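Local coordinates for protein PCP domain (Thermobifida fusca, PDB 7KW3) that probably serves as a peptidyl carrier domain of a non-ribosomal peptide synthetase, carrying amino acid or peptide intermediates on a phosphopantetheine arm between catalytic domains, at residues E19-D24 with F33-D38. Numbering follows the deposited sequence.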
# COMPACT_ATOMS: atom_id res chain seq x y z
N GLU A 19 -7.73 -4.42 -1.30
CA GLU A 19 -7.84 -5.78 -1.79
C GLU A 19 -7.15 -6.77 -0.85
O GLU A 19 -7.70 -7.84 -0.57
CB GLU A 19 -7.23 -5.87 -3.20
CG GLU A 19 -7.17 -7.28 -3.76
CD GLU A 19 -6.04 -7.46 -4.78
OE1 GLU A 19 -5.62 -8.61 -5.01
OE2 GLU A 19 -5.56 -6.44 -5.34
N VAL A 20 -5.97 -6.41 -0.35
CA VAL A 20 -5.21 -7.33 0.49
C VAL A 20 -5.85 -7.48 1.86
O VAL A 20 -5.91 -8.58 2.42
CB VAL A 20 -3.74 -6.85 0.60
CG1 VAL A 20 -3.06 -7.47 1.80
CG2 VAL A 20 -2.98 -7.20 -0.66
N LEU A 21 -6.34 -6.37 2.43
CA LEU A 21 -6.95 -6.40 3.75
C LEU A 21 -8.42 -6.81 3.72
O LEU A 21 -9.02 -6.96 4.78
CB LEU A 21 -6.83 -5.02 4.43
CG LEU A 21 -5.41 -4.56 4.74
CD1 LEU A 21 -5.40 -3.06 5.00
CD2 LEU A 21 -4.86 -5.31 5.94
N GLY A 22 -8.99 -7.02 2.53
CA GLY A 22 -10.39 -7.42 2.45
C GLY A 22 -11.38 -6.31 2.72
O GLY A 22 -12.52 -6.59 3.08
N LEU A 23 -10.98 -5.06 2.55
CA LEU A 23 -11.83 -3.91 2.79
C LEU A 23 -12.39 -3.39 1.47
O LEU A 23 -11.89 -3.71 0.39
CB LEU A 23 -11.05 -2.81 3.52
CG LEU A 23 -10.52 -3.24 4.89
CD1 LEU A 23 -9.53 -2.24 5.47
CD2 LEU A 23 -11.68 -3.48 5.87
N ASP A 24 -13.48 -2.61 1.58
CA ASP A 24 -14.09 -2.02 0.39
C ASP A 24 -13.22 -0.93 -0.20
O ASP A 24 -12.93 -0.91 -1.41
CB ASP A 24 -15.47 -1.46 0.74
CG ASP A 24 -16.43 -2.52 1.21
OD1 ASP A 24 -16.08 -3.72 1.08
OD2 ASP A 24 -17.52 -2.17 1.72
N PHE A 33 -0.85 -1.65 9.27
CA PHE A 33 -0.93 -2.53 10.43
C PHE A 33 -2.07 -2.14 11.37
O PHE A 33 -2.62 -3.02 12.05
CB PHE A 33 0.42 -2.56 11.15
CG PHE A 33 1.51 -3.11 10.28
CD1 PHE A 33 1.64 -4.48 10.10
CD2 PHE A 33 2.33 -2.25 9.56
CE1 PHE A 33 2.61 -5.00 9.25
CE2 PHE A 33 3.30 -2.75 8.71
CZ PHE A 33 3.44 -4.13 8.55
N ALA A 34 -2.46 -0.87 11.41
CA ALA A 34 -3.64 -0.52 12.18
C ALA A 34 -4.90 -1.17 11.60
O ALA A 34 -5.86 -1.40 12.34
CB ALA A 34 -3.80 1.00 12.23
N LEU A 35 -4.90 -1.47 10.30
CA LEU A 35 -6.04 -2.07 9.62
C LEU A 35 -5.97 -3.58 9.58
O LEU A 35 -6.78 -4.21 8.88
CB LEU A 35 -6.13 -1.52 8.19
CG LEU A 35 -6.52 -0.05 8.14
CD1 LEU A 35 -6.62 0.39 6.71
CD2 LEU A 35 -7.85 0.11 8.86
N GLY A 36 -5.03 -4.19 10.29
CA GLY A 36 -4.92 -5.62 10.36
C GLY A 36 -3.77 -6.25 9.61
O GLY A 36 -3.75 -7.48 9.46
N GLY A 37 -2.80 -5.47 9.14
CA GLY A 37 -1.68 -6.04 8.42
C GLY A 37 -0.81 -6.92 9.30
O GLY A 37 -0.78 -6.80 10.52
N ASP A 38 -0.10 -7.84 8.65
CA ASP A 38 0.89 -8.70 9.30
C ASP A 38 1.85 -9.20 8.22
O ASP A 38 1.74 -8.81 7.05
CB ASP A 38 0.21 -9.85 10.05
CG ASP A 38 -0.60 -10.77 9.13
OD1 ASP A 38 -0.44 -10.70 7.88
OD2 ASP A 38 -1.40 -11.57 9.65
O HOH W 1 -8.65 -6.40 7.92
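Leu21, near the end of helix 8-21, reaches over to Leu35 and the glycines after it, and its two methyls divide the work. CD1 meets the root of the Leu35 side chain, 3.6 Å from Leu35 CB, while also lying 4.0 Å from Leu35 CD1; the two leucine side chains cross at about a right angle. CD2 instead rests on backbone, 3.7 Å from Leu35 O and 3.8 Å from Gly37 N. With CG anti to its own carbonyl carbon (chi1 -64°) and chi2 extended (163°), Leu21 turns both methyls to the loop. Leu23, one residue past the positive-phi Gly22, adds a lighter, methyl-to-methyl touch: its CD1 lies 4.1 Å from Leu35 CD1, the two side chains crossing at a slant. No direct hydrogen bond joins the segments, but one water donates to both Leu21 O (3.2 Å) and Leu35 O (3.0 Å), tying the helix end to the loop. A type I turn from Phe33 to Gly36 shapes the loop and presents Leu35 to the two leucines. An alanine in place of Leu21 would probably leave Leu35 CB and the Gly36-Gly37 backbone without their apolar partner, opening a gap between loop and helix. Leu21 also touches Phe32 and Leu41 of helix 39-51, linking this surface contact to that helix. Asp38 then caps helix 39-51 through OD1 to Leu41 N. Gly36-Gly37-Asp38 begins the Gly-Gly-Asp-Ser signature of the helical carrier-protein fold, whose serine, the next residue, typically receives the phosphopantetheine arm.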